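PDB 6EU4: tail spike protein from Acinetobacter phage vB_AbaP_AS12, which probably serves as the trimeric host-recognition spike that binds and degrades the capsular polysaccharide of Acinetobacter baumannii. Local coordinates for residues R253-G258 against C276-A281; C327-L332 against Q353-K358. All blocks are in the same frame, centred on the assembly; numbering follows the deposited sequence.

The two contacts illustrate how a parallel beta-helix is built in two directions, round a corner of one coil and along its axis. In contact 1, residues 253-258 and 276-281 meet from different faces; in contact 2, residues 327-332 and 353-358 are neighbouring strands of successive coils. Contact 1 closes before contact 2 opens along the chain, and strand 284-304, which pairs with 253-257, 277-279 and 321-334, runs between them. Their centres are 15 Å apart and their nearest atoms about 7 Å, so they do not touch. Both also reach the second subunit: Trp277 packs on its Met240, and Gln353 hydrogen-bonds its Gln292.

Contact 1 (R253-G258 against C276-A281); sequences RSFIFG and CWATDA
A corner of the parallel beta-helix, where strand 255-257 and strand 277-279 belong to different faces, is closed here by small side chains and one aromatic ring. The chain bends at Ser254, whose CB points at the other segment and packs on Ala278 CB at 3.6 Å. Its OG, anti to the carbonyl carbon (chi1 -65°), sits 3.5 Å from Ala281 CB and 3.2 Å from Thr279 O, while its hydrogen bond goes to Ala248 O on the preceding coil. Phe255 follows with its CG likewise anti to the carbonyl carbon (chi1 -68°), and this swings the ring until its edge faces the peptide between Trp277 and Ala278. CE2 carries that approach, 3.7 Å from Trp277 O and 3.8 Å from Ala278 CB; the carbonyl oxygen lies near the ring plane, where the slightly positive C-H edge would probably suit it. CZ reaches on to Cys276 CB, and the ring stacks with Trp286 of the next coil. Outward-facing groups are ordered separately. Thr279 CG2 lies over the centre of the Trp277 ring, 3.2 Å above its plane; the ring, whose NE1 bonds Asp302, packs on Met240 of the second subunit. Thr279 OG1 donates to Asp280 OD2 at 2.7 Å, from above the carboxylate plane, and also pairs with Ser249. At the other end, Ile256 CD1 lies over the centre of the Arg253 guanidinium, which salt bridges to Asp287 (NH1) and Glu231 (NH2) hold in place. Small residues and a phenylalanine edge thus fill a corner of one coil, consistent with a tailspike's right-handed parallel beta-helix.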
ATOM      1  N   ARG A 253      10.175   3.187 -25.530  1.00 12.13           N
ATOM      2  CA  ARG A 253      10.124   3.027 -24.071  1.00 12.37           C
ATOM      3  C   ARG A 253       9.512   4.277 -23.448  1.00 12.35           C
ATOM      4  O   ARG A 253       9.962   5.390 -23.725  1.00 13.34           O
ATOM      5  CB  ARG A 253      11.514   2.766 -23.473  1.00 14.04           C
ATOM      6  CG  ARG A 253      12.169   1.472 -23.948  1.00 13.64           C
ATOM      7  CD  ARG A 253      13.512   1.227 -23.264  1.00 12.70           C
ATOM      8  NE  ARG A 253      14.548   2.073 -23.829  1.00 15.05           N
ATOM      9  CZ  ARG A 253      15.723   2.319 -23.252  1.00 14.28           C
ATOM     10  NH1 ARG A 253      16.032   1.777 -22.084  1.00 13.97           N
ATOM     11  NH2 ARG A 253      16.607   3.117 -23.851  1.00 15.51           N
ATOM     12  N   SER A 254       8.474   4.095 -22.625  1.00 12.04           N
ATOM     13  CA  SER A 254       7.783   5.238 -22.031  1.00 11.53           C
ATOM     14  C   SER A 254       8.602   5.862 -20.906  1.00 12.10           C
ATOM     15  O   SER A 254       8.955   7.040 -20.972  1.00 12.10           O
ATOM     16  CB  SER A 254       6.399   4.830 -21.538  1.00 12.76           C
ATOM     17  OG  SER A 254       5.581   4.448 -22.635  1.00 12.94           O
ATOM     18  N   PHE A 255       8.926   5.079 -19.875  1.00 11.35           N
ATOM     19  CA  PHE A 255       9.665   5.553 -18.706  1.00 11.58           C
ATOM     20  C   PHE A 255      10.957   4.742 -18.578  1.00 11.25           C
ATOM     21  O   PHE A 255      10.913   3.506 -18.572  1.00 12.82           O
ATOM     22  CB  PHE A 255       8.849   5.364 -17.423  1.00 11.50           C
ATOM     23  CG  PHE A 255       7.618   6.229 -17.314  1.00 12.94           C
ATOM     24  CD1 PHE A 255       7.692   7.495 -16.767  1.00 12.90           C
ATOM     25  CD2 PHE A 255       6.378   5.742 -17.696  1.00 13.06           C
ATOM     26  CE1 PHE A 255       6.540   8.276 -16.624  1.00 14.72           C
ATOM     27  CE2 PHE A 255       5.236   6.519 -17.566  1.00 14.52           C
ATOM     28  CZ  PHE A 255       5.312   7.779 -17.029  1.00 14.35           C
ATOM     29  N   ILE A 256      12.093   5.424 -18.486  1.00 11.65           N
ATOM     30  CA  ILE A 256      13.402   4.792 -18.337  1.00 11.46           C
ATOM     31  C   ILE A 256      14.085   5.428 -17.135  1.00 11.21           C
ATOM     32  O   ILE A 256      14.332   6.641 -17.137  1.00 12.26           O
ATOM     33  CB  ILE A 256      14.295   4.979 -19.583  1.00 11.12           C
ATOM     34  CG1 ILE A 256      13.609   4.470 -20.855  1.00 13.08           C
ATOM     35  CG2 ILE A 256      15.655   4.332 -19.362  1.00 13.34           C
ATOM     36  CD1 ILE A 256      14.234   5.111 -22.092  1.00 15.79           C
ATOM     37  N   PHE A 257      14.386   4.614 -16.113  1.00 10.80           N
ATOM     38  CA  PHE A 257      15.125   5.062 -14.939  1.00 11.61           C
ATOM     39  C   PHE A 257      16.316   4.133 -14.731  1.00 12.62           C
ATOM     40  O   PHE A 257      16.232   2.923 -14.965  1.00 12.65           O
ATOM     41  CB  PHE A 257      14.228   5.097 -13.700  1.00 12.52           C
ATOM     42  CG  PHE A 257      13.259   6.248 -13.690  1.00 10.46           C
ATOM     43  CD1 PHE A 257      12.044   6.147 -14.334  1.00 12.33           C
ATOM     44  CD2 PHE A 257      13.572   7.426 -13.024  1.00 13.66           C
ATOM     45  CE1 PHE A 257      11.152   7.214 -14.349  1.00 13.19           C
ATOM     46  CE2 PHE A 257      12.684   8.490 -13.011  1.00 14.02           C
ATOM     47  CZ  PHE A 257      11.470   8.386 -13.684  1.00 14.14           C
ATOM     48  N   GLY A 258      17.437   4.709 -14.327  1.00 11.41           N
ATOM     49  CA  GLY A 258      18.664   3.935 -14.216  1.00 12.04           C
ATOM     50  C   GLY A 258      19.280   3.613 -15.562  1.00 11.96           C
ATOM     51  O   GLY A 258      19.998   2.612 -15.688  1.00 13.13           O
ATOM     52  N   CYS A 276       0.196   8.038 -12.909  1.00 11.29           N
ATOM     53  CA  CYS A 276       0.990   8.185 -14.114  1.00 12.04           C
ATOM     54  C   CYS A 276       0.569   7.136 -15.132  1.00 12.87           C
ATOM     55  O   CYS A 276      -0.085   6.140 -14.807  1.00 12.85           O
ATOM     56  CB  CYS A 276       2.484   8.073 -13.813  1.00 12.42           C
ATOM     57  SG  CYS A 276       3.063   9.433 -12.708  1.00 12.82           S
ATOM     58  N   TRP A 277       0.941   7.379 -16.381  1.00 12.34           N
ATOM     59  CA  TRP A 277       0.400   6.602 -17.492  1.00 11.45           C
ATOM     60  C   TRP A 277       1.479   6.386 -18.538  1.00 13.73           C
ATOM     61  O   TRP A 277       1.976   7.358 -19.107  1.00 14.03           O
ATOM     62  CB  TRP A 277      -0.791   7.336 -18.098  1.00 11.44           C
ATOM     63  CG  TRP A 277      -1.698   6.509 -18.983  1.00 12.31           C
ATOM     64  CD1 TRP A 277      -1.794   5.155 -19.043  1.00 12.22           C
ATOM     65  CD2 TRP A 277      -2.654   7.023 -19.905  1.00 12.98           C
ATOM     66  NE1 TRP A 277      -2.785   4.791 -19.945  1.00 12.47           N
ATOM     67  CE2 TRP A 277      -3.310   5.923 -20.494  1.00 13.03           C
ATOM     68  CE3 TRP A 277      -3.026   8.306 -20.289  1.00 13.83           C
ATOM     69  CZ2 TRP A 277      -4.299   6.075 -21.458  1.00 16.05           C
ATOM     70  CZ3 TRP A 277      -4.010   8.458 -21.248  1.00 15.75           C
ATOM     71  CH2 TRP A 277      -4.632   7.344 -21.824  1.00 16.98           C
ATOM     72  N   ALA A 278       1.812   5.124 -18.803  1.00 11.62           N
ATOM     73  CA  ALA A 278       2.699   4.752 -19.904  1.00 12.64           C
ATOM     74  C   ALA A 278       1.833   4.288 -21.068  1.00 12.82           C
ATOM     75  O   ALA A 278       0.964   3.435 -20.879  1.00 13.93           O
ATOM     76  CB  ALA A 278       3.656   3.633 -19.488  1.00 13.13           C
ATOM     77  N   THR A 279       2.016   4.866 -22.252  1.00 11.40           N
ATOM     78  CA  THR A 279       1.260   4.394 -23.405  1.00 10.29           C
ATOM     79  C   THR A 279       2.162   4.203 -24.614  1.00 11.36           C
ATOM     80  O   THR A 279       3.191   4.868 -24.773  1.00 13.12           O
ATOM     81  CB  THR A 279       0.077   5.343 -23.801  1.00 16.99           C
ATOM     82  OG1 THR A 279       0.577   6.557 -24.348  1.00 18.79           O
ATOM     83  CG2 THR A 279      -0.825   5.700 -22.588  1.00 16.14           C
ATOM     84  N   ASP A 280       1.737   3.283 -25.476  1.00 12.07           N
ATOM     85  CA  ASP A 280       2.160   3.117 -26.853  1.00 14.68           C
ATOM     86  C   ASP A 280       3.521   2.442 -27.004  1.00 14.39           C
ATOM     87  O   ASP A 280       3.876   2.055 -28.125  1.00 13.58           O
ATOM     88  CB  ASP A 280       2.159   4.459 -27.611  1.00 16.59           C
ATOM     89  CG  ASP A 280       0.778   5.128 -27.566  1.00 22.46           C
ATOM     90  OD1 ASP A 280      -0.179   4.480 -28.004  1.00 26.38           O
ATOM     91  OD2 ASP A 280       0.633   6.241 -27.034  1.00 23.30           O
ATOM     92  N   ALA A 281       4.281   2.267 -25.936  1.00 13.15           N
ATOM     93  CA  ALA A 281       5.640   1.748 -26.037  1.00 12.98           C
ATOM     94  C   ALA A 281       5.702   0.374 -26.702  1.00 14.25           C
ATOM     95  O   ALA A 281       4.970  -0.555 -26.336  1.00 12.54           O
ATOM     96  CB  ALA A 281       6.245   1.672 -24.638  1.00 12.02           C
TER

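Contact 2 (C327-L332 against Q353-K358); sequences CMNEHL and QAIYNK
Successive coils of the parallel beta-helix lie side by side here, in register Glu330 to Gln353 and Leu332 to Ile355. Equivalent side chains therefore run alongside each other. Glu330 and Gln353, both extended beyond CG, place carboxylate and amide with planes 21° apart; one water donates to Glu330 OE1 and Gln353 OE1, while Gln353 NE2 bonds Asn351 and Gln292 of the second subunit. On the inner face Leu332 CD2 lies against Ile355 CG2 at 3.9 Å. Asn329 instead crosses Ile355 at about a right angle, its CG between backbone N and carbonyl carbon (chi1 86°). That brings OD1 to 3.5 Å from Ile355 CD1, and this buried oxygen has no polar partner in the model. His331 and Ala354 both have positive phi, consistent with both coils bending at the same level. Four backbone bonds hold the pair, the straightest from Tyr356 N to Leu332 O, nearly along the C=O axis. At the corner the His331 ring lies nearly parallel to that of Phe303, and Ala354 CB lies 3.6 Å from His331 ND1. A water in the His331 ring plane links ND1, at 2.9 Å, to Tyr356 OH, at 2.8 Å.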
ATOM      1  N   CYS A 327      -2.601  -0.678  -9.440  1.00 10.43           N
ATOM      2  CA  CYS A 327      -2.225  -0.280 -10.791  1.00  8.93           C
ATOM      3  C   CYS A 327      -2.970  -1.117 -11.828  1.00 10.07           C
ATOM      4  O   CYS A 327      -3.587  -2.145 -11.520  1.00 10.72           O
ATOM      5  CB  CYS A 327      -0.705  -0.375 -10.971  1.00 11.37           C
ATOM      6  SG  CYS A 327       0.167   0.885  -9.929  1.00 14.25           S
HETATM    7  N   MSE A 328      -2.904  -0.657 -13.074  1.00 10.71           N
HETATM    8  CA  MSE A 328      -3.634  -1.280 -14.183  1.00  9.60           C
HETATM    9  C   MSE A 328      -2.817  -1.359 -15.458  1.00 11.07           C
HETATM   10  O   MSE A 328      -1.833  -0.644 -15.645  1.00  9.38           O
HETATM   11  CB  MSE A 328      -4.925  -0.512 -14.489  1.00 10.68           C
HETATM   12  CG  MSE A 328      -5.858  -0.418 -13.323  1.00 10.09           C
HETATM   13 SE   MSE A 328      -7.593   0.280 -13.871  0.92 11.79          SE
HETATM   14  CE  MSE A 328      -8.170  -1.136 -15.095  1.00 15.06           C
ATOM     15  N   ASN A 329      -3.284  -2.212 -16.358  1.00 11.23           N
ATOM     16  CA  ASN A 329      -2.900  -2.134 -17.747  1.00 10.63           C
ATOM     17  C   ASN A 329      -4.086  -2.565 -18.594  1.00 11.07           C
ATOM     18  O   ASN A 329      -4.933  -3.353 -18.157  1.00 11.18           O
ATOM     19  CB  ASN A 329      -1.673  -3.018 -18.065  1.00 12.19           C
ATOM     20  CG  ASN A 329      -2.048  -4.424 -18.382  1.00 14.27           C
ATOM     21  OD1 ASN A 329      -2.235  -5.258 -17.485  1.00 13.28           O
ATOM     22  ND2 ASN A 329      -2.206  -4.712 -19.675  1.00 13.41           N
ATOM     23  N   GLU A 330      -4.124  -2.037 -19.816  1.00 12.21           N
ATOM     24  CA  GLU A 330      -5.119  -2.422 -20.811  1.00 10.94           C
ATOM     25  C   GLU A 330      -4.435  -2.545 -22.165  1.00 12.13           C
ATOM     26  O   GLU A 330      -3.843  -1.573 -22.644  1.00 14.30           O
ATOM     27  CB  GLU A 330      -6.256  -1.388 -20.893  1.00 11.73           C
ATOM     28  CG  GLU A 330      -7.023  -1.181 -19.577  1.00 16.90           C
ATOM     29  CD  GLU A 330      -8.240  -0.276 -19.694  1.00 25.50           C
ATOM     30  OE1 GLU A 330      -8.890  -0.243 -20.767  1.00 23.85           O
ATOM     31  OE2 GLU A 330      -8.561   0.385 -18.682  1.00 26.74           O
ATOM     32  N   HIS A 331      -4.556  -3.725 -22.786  1.00 11.96           N
ATOM     33  CA  HIS A 331      -4.076  -4.042 -24.128  1.00 12.32           C
ATOM     34  C   HIS A 331      -2.561  -4.179 -24.132  1.00 13.43           C
ATOM     35  O   HIS A 331      -1.828  -3.198 -24.304  1.00 13.87           O
ATOM     36  CB  HIS A 331      -4.541  -3.002 -25.159  1.00 12.63           C
ATOM     37  CG  HIS A 331      -6.019  -2.793 -25.167  1.00 15.06           C
ATOM     38  ND1 HIS A 331      -6.897  -3.714 -25.693  1.00 16.66           N
ATOM     39  CD2 HIS A 331      -6.776  -1.784 -24.674  1.00 16.23           C
ATOM     40  CE1 HIS A 331      -8.136  -3.284 -25.517  1.00 19.27           C
ATOM     41  NE2 HIS A 331      -8.087  -2.116 -24.899  1.00 17.68           N
ATOM     42  N   LEU A 332      -2.095  -5.413 -23.950  1.00 11.77           N
ATOM     43  CA  LEU A 332      -0.680  -5.721 -23.836  1.00  9.22           C
ATOM     44  C   LEU A 332      -0.347  -6.873 -24.756  1.00  9.76           C
ATOM     45  O   LEU A 332      -0.948  -7.950 -24.656  1.00 10.59           O
ATOM     46  CB  LEU A 332      -0.307  -6.085 -22.399  1.00 12.11           C
ATOM     47  CG  LEU A 332       1.168  -6.475 -22.178  1.00 10.98           C
ATOM     48  CD1 LEU A 332       2.051  -5.287 -22.448  1.00 11.00           C
ATOM     49  CD2 LEU A 332       1.399  -6.980 -20.757  1.00 12.61           C
ATOM     50  N   GLN A 353      -5.899  -6.055 -18.050  1.00 10.05           N
ATOM     51  CA  GLN A 353      -6.925  -6.430 -19.013  1.00 10.03           C
ATOM     52  C   GLN A 353      -6.325  -6.576 -20.398  1.00  9.57           C
ATOM     53  O   GLN A 353      -5.422  -5.825 -20.774  1.00 12.05           O
ATOM     54  CB  GLN A 353      -8.038  -5.382 -19.037  1.00 15.10           C
ATOM     55  CG  GLN A 353      -8.598  -5.145 -17.642  1.00 18.89           C
ATOM     56  CD  GLN A 353      -9.729  -4.134 -17.607  1.00 23.41           C
ATOM     57  OE1 GLN A 353     -10.186  -3.672 -18.652  1.00 25.18           O
ATOM     58  NE2 GLN A 353     -10.200  -3.796 -16.401  1.00 19.95           N
ATOM     59  N   ALA A 354      -6.842  -7.551 -21.146  1.00 10.75           N
ATOM     60  CA  ALA A 354      -6.536  -7.703 -22.562  1.00 11.18           C
ATOM     61  C   ALA A 354      -5.034  -7.914 -22.742  1.00 10.85           C
ATOM     62  O   ALA A 354      -4.332  -7.152 -23.401  1.00 11.48           O
ATOM     63  CB  ALA A 354      -7.058  -6.506 -23.363  1.00 13.98           C
ATOM     64  N   ILE A 355      -4.545  -8.964 -22.093  1.00  9.60           N
ATOM     65  CA  ILE A 355      -3.142  -9.355 -22.161  1.00  9.49           C
ATOM     66  C   ILE A 355      -3.058 -10.617 -23.012  1.00 11.01           C
ATOM     67  O   ILE A 355      -3.513 -11.699 -22.610  1.00 11.88           O
ATOM     68  CB  ILE A 355      -2.529  -9.578 -20.771  1.00  9.66           C
ATOM     69  CG1 ILE A 355      -2.641  -8.293 -19.924  1.00 11.56           C
ATOM     70  CG2 ILE A 355      -1.063 -10.050 -20.915  1.00  9.89           C
ATOM     71  CD1 ILE A 355      -2.544  -8.590 -18.422  1.00 13.61           C
ATOM     72  N   TYR A 356      -2.475 -10.479 -24.202  1.00 10.44           N
ATOM     73  CA  TYR A 356      -2.448 -11.555 -25.193  1.00  9.56           C
ATOM     74  C   TYR A 356      -1.127 -12.300 -25.067  1.00 11.81           C
ATOM     75  O   TYR A 356      -0.130 -11.950 -25.694  1.00 13.02           O
ATOM     76  CB  TYR A 356      -2.678 -10.965 -26.569  1.00 11.39           C
ATOM     77  CG  TYR A 356      -3.994 -10.281 -26.564  1.00 13.13           C
ATOM     78  CD1 TYR A 356      -5.180 -11.018 -26.564  1.00 17.28           C
ATOM     79  CD2 TYR A 356      -4.074  -8.910 -26.444  1.00 14.76           C
ATOM     80  CE1 TYR A 356      -6.424 -10.382 -26.508  1.00 20.29           C
ATOM     81  CE2 TYR A 356      -5.321  -8.269 -26.405  1.00 16.74           C
ATOM     82  CZ  TYR A 356      -6.474  -9.008 -26.425  1.00 22.66           C
ATOM     83  OH  TYR A 356      -7.694  -8.355 -26.370  1.00 26.09           O
ATOM     84  N   ASN A 357      -1.129 -13.338 -24.223  1.00 10.90           N
ATOM     85  CA  ASN A 357       0.087 -14.055 -23.849  1.00  9.37           C
ATOM     86  C   ASN A 357       0.338 -15.194 -24.839  1.00 10.80           C
ATOM     87  O   ASN A 357       0.227 -16.385 -24.529  1.00 11.79           O
ATOM     88  CB  ASN A 357      -0.010 -14.568 -22.414  1.00 10.27           C
ATOM     89  CG  ASN A 357      -1.229 -15.481 -22.179  1.00 10.57           C
ATOM     90  OD1 ASN A 357      -2.343 -15.200 -22.619  1.00 11.24           O
ATOM     91  ND2 ASN A 357      -1.002 -16.580 -21.487  1.00 11.36           N
ATOM     92  N   LYS A 358       0.710 -14.793 -26.057  1.00 11.86           N
ATOM     93  CA  LYS A 358       0.915 -15.733 -27.157  1.00 10.89           C
ATOM     94  C   LYS A 358       2.292 -15.619 -27.802  1.00 11.26           C
ATOM     95  O   LYS A 358       2.488 -16.134 -28.914  1.00 13.19           O
ATOM     96  CB  LYS A 358      -0.162 -15.544 -28.230  1.00 11.28           C
ATOM     97  CG  LYS A 358      -0.195 -14.144 -28.832  1.00 12.79           C
ATOM     98  CD  LYS A 358      -1.255 -14.044 -29.958  1.00 14.83           C
ATOM     99  CE  LYS A 358      -1.221 -12.674 -30.613  1.00 16.46           C
ATOM    100  NZ  LYS A 358      -2.274 -12.524 -31.659  1.00 15.40           N
TER
HETATM  101  O   HOH W   1      -9.493  -3.172 -21.533  1.00 33.58           O
HETATM  102  O   HOH W   2      -7.400  -5.838 -27.541  1.00 37.39           O